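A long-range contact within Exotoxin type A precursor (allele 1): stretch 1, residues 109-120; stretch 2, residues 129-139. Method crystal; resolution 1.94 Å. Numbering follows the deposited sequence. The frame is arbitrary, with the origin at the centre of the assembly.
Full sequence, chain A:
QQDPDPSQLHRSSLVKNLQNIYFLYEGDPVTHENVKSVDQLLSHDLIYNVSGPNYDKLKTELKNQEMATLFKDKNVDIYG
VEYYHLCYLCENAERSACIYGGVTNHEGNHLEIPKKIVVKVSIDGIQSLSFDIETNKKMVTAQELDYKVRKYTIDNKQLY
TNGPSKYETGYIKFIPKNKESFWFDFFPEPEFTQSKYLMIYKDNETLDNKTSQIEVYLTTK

Stretch 1, residues 109-120: NHLEIPKKIVVK
Stretch 2 (129-139) LSFDIETNKKM

Antiparallel β-pairing alternates two kinds of residue pair, one joined by backbone hydrogen bonds and one only facing across the gap, and the contact between residues 109-120 and 129-139 of this exotoxin shows the alternation interrupted by a corner and resumed in a register shifted by three residues. The main strands, 114-120 and 129-135, run antiparallel with 150° between their directions and a closest axial approach of 4.6 Å; 1097 Å² is buried between the stretches, both sides summed.

The pairing opens at Asn109, a loop residue (phi/psi -105/3) that docks through both backbone and side chain. Asn109 O accepts from Lys138 N at 2.7 Å. With chi1 t and chi2 58°, the amide imitates a peptide group: Asn109 OD1 accepts from Met139 N at 2.9 Å, while Asn109 ND2 donates to Met139 O at 3.1 Å. His110 (-87/158, chi1 t) then faces Lys137 as a non-hydrogen-bonded pair, CA to CA 4.8 Å, and His110 CA lies 3.5 Å from Asn136 O in a CA-H...O contact. Leu111 (-126/134, rotamer mt) points toward stretch 2; Leu111 N donates a weak bond to Asn136 O at 3.0 Å, and Leu111 CG packs 3.9 Å from Lys138 CG, where the aliphatic part of the lysine serves as an apolar surface.

At Glu112 (-53/-55) and Ile113 (-114/139) stretch 1 turns a corner, and both side chains point away from stretch 2, which turns its own corner at Asn136 (-97/-1, chi1 m). Pro114 (-52/139) resumes the contact, its CA 3.3 Å from Thr135 O and its CG 3.4 Å from Asn136 OD1.

From here the ladder is regular, with phi -77 to -121 and psi 111 to 134 for residues 115-120, phi -108 to -162 and psi 141 to 172 for 129-135. In the hydrogen-bonded pairs, Lys115 meets Thr135 and Ile117 meets Ile133 at 5.5 Å between CA atoms, and Val119 meets Phe131 at 5.4 Å. Lys115 N donates to Thr135 O at 2.9 Å and Thr135 N returns to Lys115 O at 3.2 Å; Thr135 has chi1 t, and its OG1 accepts from Lys137 N at 3.1 Å. Between these rungs, Lys116 (chi1 m, chi2 t) faces Glu134 (mt) with CA atoms 4.6 Å apart, and the methylenes meet at 3.9 Å between Lys116 CG and Glu134 CG.

Ile117 (mt) pairs with Ile133 (pt): Ile117 N to Ile133 O is 2.9 Å, Ile133 N to Ile117 O 3.1 Å, and Ile117 CB rests 4.2 Å from Ile133 CG1 on the face carrying Lys115, Val119, Phe131 and Thr135. Val118 (t) opposes Asp132 (chi1 m) on the face carrying Lys116, Lys120, Ser130 and Glu134, again with 4.6 Å between CA atoms.

Val119 (t) closes the apolar cluster. Val119 N donates to Phe131 O at 2.6 Å, whereas the return from Phe131 N to Val119 O is weak at 3.4 Å. Phe131 (chi1 p, chi2 -81°) presents a ring face to Val119 CB, 3.9 Å from the ring centroid and 14° off its normal, a CH-pi contact; Val119 CG2 also reaches Ile133 CG2 at 3.9 Å. Lys120 ends the stretch opposite Ser130, CA to CA 5.0 Å.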

ATOM      1  N   ASN A 109     -17.961  -2.262  34.324  1.00 34.81           N
ATOM      2  CA  ASN A 109     -18.739  -1.498  33.355  1.00 35.28           C
ATOM      3  C   ASN A 109     -19.847  -2.344  32.818  1.00 35.70           C
ATOM      4  O   ASN A 109     -20.604  -1.905  31.969  1.00 35.66           O
ATOM      5  CB  ASN A 109     -17.883  -1.043  32.198  1.00 35.09           C
ATOM      6  CG  ASN A 109     -18.626  -0.146  31.292  1.00 35.04           C
ATOM      7  OD1 ASN A 109     -19.128   0.898  31.720  1.00 34.88           O
ATOM      8  ND2 ASN A 109     -18.717  -0.522  30.029  1.00 34.90           N
ATOM      9  N   HIS A 110     -19.925  -3.557  33.366  1.00 36.28           N
ATOM     10  CA  HIS A 110     -20.894  -4.547  32.988  1.00 36.93           C
ATOM     11  C   HIS A 110     -22.218  -4.372  33.788  1.00 37.27           C
ATOM     12  O   HIS A 110     -22.292  -3.729  34.865  1.00 37.30           O
ATOM     13  CB  HIS A 110     -20.267  -5.943  33.172  1.00 37.09           C
ATOM     14  CG  HIS A 110     -21.113  -7.083  32.693  1.00 37.42           C
ATOM     15  ND1 HIS A 110     -20.983  -7.637  31.434  1.00 37.61           N
ATOM     16  CD2 HIS A 110     -22.054  -7.825  33.331  1.00 37.53           C
ATOM     17  CE1 HIS A 110     -21.802  -8.671  31.320  1.00 37.63           C
ATOM     18  NE2 HIS A 110     -22.462  -8.807  32.457  1.00 37.65           N
ATOM     19  N   LEU A 111     -23.265  -4.923  33.194  1.00 37.63           N
ATOM     20  CA  LEU A 111     -24.622  -4.860  33.702  1.00 37.99           C
ATOM     21  C   LEU A 111     -25.212  -6.268  33.818  1.00 38.23           C
ATOM     22  O   LEU A 111     -25.097  -7.074  32.858  1.00 38.31           O
ATOM     23  CB  LEU A 111     -25.489  -4.048  32.731  1.00 37.88           C
ATOM     24  CG  LEU A 111     -25.503  -2.524  32.685  1.00 37.87           C
ATOM     25  CD1 LEU A 111     -26.244  -2.107  31.401  1.00 37.76           C
ATOM     26  CD2 LEU A 111     -26.117  -1.951  33.955  1.00 37.63           C
ATOM     27  N   GLU A 112     -25.855  -6.564  34.961  1.00 38.53           N
ATOM     28  CA  GLU A 112     -26.479  -7.896  35.131  1.00 38.82           C
ATOM     29  C   GLU A 112     -27.421  -8.212  33.956  1.00 38.79           C
ATOM     30  O   GLU A 112     -27.313  -9.243  33.299  1.00 38.84           O
ATOM     31  CB  GLU A 112     -27.295  -7.994  36.451  1.00 39.08           C
ATOM     32  CG  GLU A 112     -26.509  -7.920  37.801  1.00 39.52           C
ATOM     33  CD  GLU A 112     -25.359  -8.987  37.991  1.00 39.68           C
ATOM     34  OE1 GLU A 112     -25.561 -10.196  37.698  1.00 39.89           O
ATOM     35  OE2 GLU A 112     -24.264  -8.594  38.478  1.00 39.75           O
ATOM     36  N   ILE A 113     -28.365  -7.320  33.702  1.00 38.80           N
ATOM     37  CA  ILE A 113     -29.313  -7.559  32.613  1.00 38.75           C
ATOM     38  C   ILE A 113     -29.064  -6.499  31.540  1.00 38.62           C
ATOM     39  O   ILE A 113     -28.878  -5.330  31.872  1.00 38.57           O
ATOM     40  CB  ILE A 113     -30.762  -7.325  33.084  1.00 38.77           C
ATOM     41  CG1 ILE A 113     -30.928  -7.744  34.544  1.00 38.87           C
ATOM     42  CG2 ILE A 113     -31.727  -8.096  32.156  1.00 38.84           C
ATOM     43  CD1 ILE A 113     -32.252  -7.243  35.195  1.00 38.70           C
ATOM     44  N   PRO A 114     -29.102  -6.872  30.249  1.00 38.56           N
ATOM     45  CA  PRO A 114     -28.884  -5.901  29.163  1.00 38.44           C
ATOM     46  C   PRO A 114     -29.782  -4.656  29.298  1.00 38.40           C
ATOM     47  O   PRO A 114     -30.957  -4.776  29.640  1.00 38.37           O
ATOM     48  CB  PRO A 114     -29.227  -6.726  27.909  1.00 38.46           C
ATOM     49  CG  PRO A 114     -28.710  -8.072  28.252  1.00 38.54           C
ATOM     50  CD  PRO A 114     -29.296  -8.226  29.688  1.00 38.53           C
ATOM     51  N   LYS A 115     -29.240  -3.470  29.037  1.00 38.28           N
ATOM     52  CA  LYS A 115     -30.045  -2.271  29.117  1.00 38.23           C
ATOM     53  C   LYS A 115     -30.753  -2.307  27.773  1.00 38.20           C
ATOM     54  O   LYS A 115     -30.149  -2.644  26.754  1.00 38.25           O
ATOM     55  CB  LYS A 115     -29.151  -1.023  29.270  1.00 38.31           C
ATOM     56  CG  LYS A 115     -29.795   0.136  30.019  1.00 38.41           C
ATOM     57  CD  LYS A 115     -30.932   0.750  29.209  1.00 38.43           C
ATOM     58  CE  LYS A 115     -32.172   1.121  30.049  1.00 38.38           C
ATOM     59  NZ  LYS A 115     -32.213   2.376  30.843  1.00 38.46           N
ATOM     60  N   LYS A 116     -32.050  -2.076  27.772  1.00 38.05           N
ATOM     61  CA  LYS A 116     -32.768  -2.097  26.525  1.00 37.90           C
ATOM     62  C   LYS A 116     -32.971  -0.642  26.152  1.00 37.74           C
ATOM     63  O   LYS A 116     -33.389   0.168  26.963  1.00 37.63           O
ATOM     64  CB  LYS A 116     -34.117  -2.873  26.640  1.00 38.00           C
ATOM     65  CG  LYS A 116     -33.968  -4.434  26.564  1.00 38.10           C
ATOM     66  CD  LYS A 116     -35.248  -5.240  26.130  1.00 38.33           C
ATOM     67  CE  LYS A 116     -36.352  -5.347  27.236  1.00 38.45           C
ATOM     68  NZ  LYS A 116     -37.699  -5.924  26.737  1.00 38.58           N
ATOM     69  N   ILE A 117     -32.646  -0.278  24.922  1.00 37.53           N
ATOM     70  CA  ILE A 117     -32.843   1.115  24.560  1.00 37.35           C
ATOM     71  C   ILE A 117     -33.793   1.210  23.379  1.00 37.21           C
ATOM     72  O   ILE A 117     -33.584   0.585  22.320  1.00 37.25           O
ATOM     73  CB  ILE A 117     -31.486   1.784  24.249  1.00 37.35           C
ATOM     74  CG1 ILE A 117     -30.536   1.564  25.448  1.00 37.34           C
ATOM     75  CG2 ILE A 117     -31.684   3.236  23.906  1.00 37.25           C
ATOM     76  CD1 ILE A 117     -29.189   2.189  25.246  1.00 37.40           C
ATOM     77  N   VAL A 118     -34.865   1.962  23.562  1.00 36.93           N
ATOM     78  CA  VAL A 118     -35.852   2.130  22.502  1.00 36.64           C
ATOM     79  C   VAL A 118     -35.348   3.112  21.443  1.00 36.42           C
ATOM     80  O   VAL A 118     -34.870   4.208  21.768  1.00 36.50           O
ATOM     81  CB  VAL A 118     -37.203   2.559  23.118  1.00 36.60           C
ATOM     82  CG1 VAL A 118     -37.999   3.408  22.157  1.00 36.55           C
ATOM     83  CG2 VAL A 118     -37.958   1.279  23.527  1.00 36.55           C
ATOM     84  N   VAL A 119     -35.406   2.689  20.171  1.00 36.12           N
ATOM     85  CA  VAL A 119     -34.915   3.529  19.078  1.00 35.78           C
ATOM     86  C   VAL A 119     -36.056   4.122  18.289  1.00 35.65           C
ATOM     87  O   VAL A 119     -36.837   3.395  17.710  1.00 35.59           O
ATOM     88  CB  VAL A 119     -33.959   2.703  18.127  1.00 35.73           C
ATOM     89  CG1 VAL A 119     -33.517   3.547  16.958  1.00 35.49           C
ATOM     90  CG2 VAL A 119     -32.742   2.191  18.912  1.00 35.55           C
ATOM     91  N   LYS A 120     -36.126   5.447  18.273  1.00 35.61           N
ATOM     92  CA  LYS A 120     -37.163   6.183  17.581  1.00 35.63           C
ATOM     93  C   LYS A 120     -36.842   6.490  16.147  1.00 35.67           C
ATOM     94  O   LYS A 120     -35.987   7.318  15.884  1.00 35.69           O
ATOM     95  CB  LYS A 120     -37.458   7.495  18.293  1.00 35.62           C
ATOM     96  CG  LYS A 120     -38.426   7.365  19.511  1.00 35.72           C
ATOM     97  CD  LYS A 120     -38.647   8.755  20.146  1.00 35.73           C
ATOM     98  CE  LYS A 120     -38.906   8.701  21.668  1.00 35.86           C
ATOM     99  NZ  LYS A 120     -38.396   9.996  22.336  1.00 35.96           N
ATOM    100  N   LEU A 129     -41.726   3.962  13.303  1.00 37.73           N
ATOM    101  CA  LEU A 129     -41.307   2.754  14.025  1.00 37.36           C
ATOM    102  C   LEU A 129     -40.325   2.923  15.148  1.00 36.95           C
ATOM    103  O   LEU A 129     -39.502   3.851  15.183  1.00 36.97           O
ATOM    104  CB  LEU A 129     -40.731   1.637  13.114  1.00 37.53           C
ATOM    105  CG  LEU A 129     -39.243   1.326  12.780  1.00 37.68           C
ATOM    106  CD1 LEU A 129     -38.331   1.553  13.991  1.00 37.66           C
ATOM    107  CD2 LEU A 129     -39.071  -0.162  12.328  1.00 37.62           C
ATOM    108  N   SER A 130     -40.459   1.981  16.065  1.00 36.44           N
ATOM    109  CA  SER A 130     -39.610   1.870  17.212  1.00 35.95           C
ATOM    110  C   SER A 130     -39.229   0.434  17.301  1.00 35.59           C
ATOM    111  O   SER A 130     -40.040  -0.442  17.003  1.00 35.49           O
ATOM    112  CB  SER A 130     -40.323   2.249  18.509  1.00 35.92           C
ATOM    113  OG  SER A 130     -40.469   3.639  18.589  1.00 35.88           O
ATOM    114  N   PHE A 131     -37.971   0.213  17.664  1.00 35.22           N
ATOM    115  CA  PHE A 131     -37.435  -1.106  17.921  1.00 34.85           C
ATOM    116  C   PHE A 131     -36.442  -0.878  19.068  1.00 34.72           C
ATOM    117  O   PHE A 131     -36.107   0.259  19.428  1.00 34.55           O
ATOM    118  CB  PHE A 131     -36.749  -1.738  16.710  1.00 34.67           C
ATOM    119  CG  PHE A 131     -35.605  -0.949  16.143  1.00 34.50           C
ATOM    120  CD1 PHE A 131     -35.827   0.127  15.285  1.00 34.34           C
ATOM    121  CD2 PHE A 131     -34.294  -1.306  16.449  1.00 34.46           C
ATOM    122  CE1 PHE A 131     -34.776   0.848  14.726  1.00 34.22           C
ATOM    123  CE2 PHE A 131     -33.208  -0.577  15.888  1.00 34.32           C
ATOM    124  CZ  PHE A 131     -33.448   0.486  15.037  1.00 34.26           C
ATOM    125  N   ASP A 132     -36.026  -1.985  19.652  1.00 34.63           N
ATOM    126  CA  ASP A 132     -35.097  -2.017  20.753  1.00 34.62           C
ATOM    127  C   ASP A 132     -33.710  -2.538  20.317  1.00 34.43           C
ATOM    128  O   ASP A 132     -33.614  -3.431  19.491  1.00 34.37           O
ATOM    129  CB  ASP A 132     -35.572  -3.012  21.846  1.00 34.87           C
ATOM    130  CG  ASP A 132     -36.909  -2.645  22.474  1.00 35.18           C
ATOM    131  OD1 ASP A 132     -36.996  -1.562  23.119  1.00 35.33           O
ATOM    132  OD2 ASP A 132     -37.863  -3.464  22.331  1.00 35.48           O
ATOM    133  N   ILE A 133     -32.656  -1.949  20.883  1.00 34.27           N
ATOM    134  CA  ILE A 133     -31.304  -2.487  20.704  1.00 34.15           C
ATOM    135  C   ILE A 133     -30.976  -2.740  22.196  1.00 34.08           C
ATOM    136  O   ILE A 133     -31.756  -2.359  23.087  1.00 34.00           O
ATOM    137  CB  ILE A 133     -30.290  -1.510  20.029  1.00 34.00           C
ATOM    138  CG1 ILE A 133     -30.152  -0.223  20.818  1.00 34.06           C
ATOM    139  CG2 ILE A 133     -30.762  -1.165  18.646  1.00 34.04           C
ATOM    140  CD1 ILE A 133     -28.963   0.607  20.389  1.00 34.07           C
ATOM    141  N   GLU A 134     -29.852  -3.396  22.455  1.00 34.04           N
ATOM    142  CA  GLU A 134     -29.445  -3.774  23.811  1.00 33.95           C
ATOM    143  C   GLU A 134     -27.959  -3.736  23.929  1.00 33.66           C
ATOM    144  O   GLU A 134     -27.289  -4.087  22.981  1.00 33.59           O
ATOM    145  CB  GLU A 134     -29.722  -5.233  24.097  1.00 34.22           C
ATOM    146  CG  GLU A 134     -31.074  -5.725  24.249  1.00 34.60           C
ATOM    147  CD  GLU A 134     -30.970  -7.187  24.693  1.00 34.91           C
ATOM    148  OE1 GLU A 134     -30.544  -8.041  23.882  1.00 35.01           O
ATOM    149  OE2 GLU A 134     -31.251  -7.479  25.883  1.00 35.19           O
ATOM    150  N   THR A 135     -27.476  -3.399  25.120  1.00 33.39           N
ATOM    151  CA  THR A 135     -26.050  -3.407  25.429  1.00 33.19           C
ATOM    152  C   THR A 135     -25.842  -3.948  26.848  1.00 33.20           C
ATOM    153  O   THR A 135     -26.720  -3.808  27.702  1.00 33.26           O
ATOM    154  CB  THR A 135     -25.416  -2.010  25.352  1.00 33.12           C
ATOM    155  OG1 THR A 135     -24.057  -2.110  25.737  1.00 32.94           O
ATOM    156  CG2 THR A 135     -26.098  -0.992  26.289  1.00 32.96           C
ATOM    157  N   ASN A 136     -24.683  -4.561  27.078  1.00 33.11           N
ATOM    158  CA  ASN A 136     -24.292  -5.118  28.371  1.00 32.98           C
ATOM    159  C   ASN A 136     -23.413  -4.119  29.125  1.00 32.60           C
ATOM    160  O   ASN A 136     -23.020  -4.386  30.254  1.00 32.68           O
ATOM    161  CB  ASN A 136     -23.487  -6.418  28.200  1.00 33.33           C
ATOM    162  CG  ASN A 136     -24.233  -7.510  27.401  1.00 33.67           C
ATOM    163  OD1 ASN A 136     -25.415  -7.760  27.609  1.00 33.95           O
ATOM    164  ND2 ASN A 136     -23.520  -8.180  26.504  1.00 33.94           N
ATOM    165  N   LYS A 137     -23.128  -2.975  28.522  1.00 31.98           N
ATOM    166  CA  LYS A 137     -22.288  -1.948  29.140  1.00 31.49           C
ATOM    167  C   LYS A 137     -22.975  -0.722  29.737  1.00 31.23           C
ATOM    168  O   LYS A 137     -23.921  -0.151  29.168  1.00 31.23           O
ATOM    169  CB  LYS A 137     -21.249  -1.425  28.124  1.00 31.33           C
ATOM    170  CG  LYS A 137     -20.304  -2.486  27.538  1.00 31.14           C
ATOM    171  CD  LYS A 137     -19.295  -1.834  26.521  1.00 30.81           C
ATOM    172  CE  LYS A 137     -18.470  -2.883  25.801  1.00 30.49           C
ATOM    173  NZ  LYS A 137     -19.308  -3.644  24.811  1.00 30.28           N
ATOM    174  N   LYS A 138     -22.454  -0.288  30.885  1.00 30.86           N
ATOM    175  CA  LYS A 138     -22.954   0.897  31.573  1.00 30.45           C
ATOM    176  C   LYS A 138     -22.616   2.119  30.714  1.00 30.00           C
ATOM    177  O   LYS A 138     -23.467   2.984  30.468  1.00 29.80           O
ATOM    178  CB  LYS A 138     -22.295   1.013  32.951  1.00 30.66           C
ATOM    179  CG  LYS A 138     -22.662  -0.191  33.914  1.00 30.94           C
ATOM    180  CD  LYS A 138     -21.812  -0.180  35.224  1.00 31.22           C
ATOM    181  CE  LYS A 138     -22.092  -1.309  36.234  1.00 31.49           C
ATOM    182  NZ  LYS A 138     -21.265  -0.912  37.453  1.00 31.81           N
ATOM    183  N   MET A 139     -21.346   2.197  30.314  1.00 29.44           N
ATOM    184  CA  MET A 139     -20.881   3.252  29.436  1.00 28.81           C
ATOM    185  C   MET A 139     -20.529   2.524  28.109  1.00 28.24           C
ATOM    186  O   MET A 139     -19.580   1.693  28.018  1.00 28.22           O
ATOM    187  CB  MET A 139     -19.656   4.002  30.006  1.00 29.26           C
ATOM    188  CG  MET A 139     -19.861   4.846  31.268  1.00 29.69           C
ATOM    189  SD  MET A 139     -21.059   6.251  31.344  1.00 30.66           S
ATOM    190  CE  MET A 139     -20.591   7.539  30.157  1.00 30.09           C
TER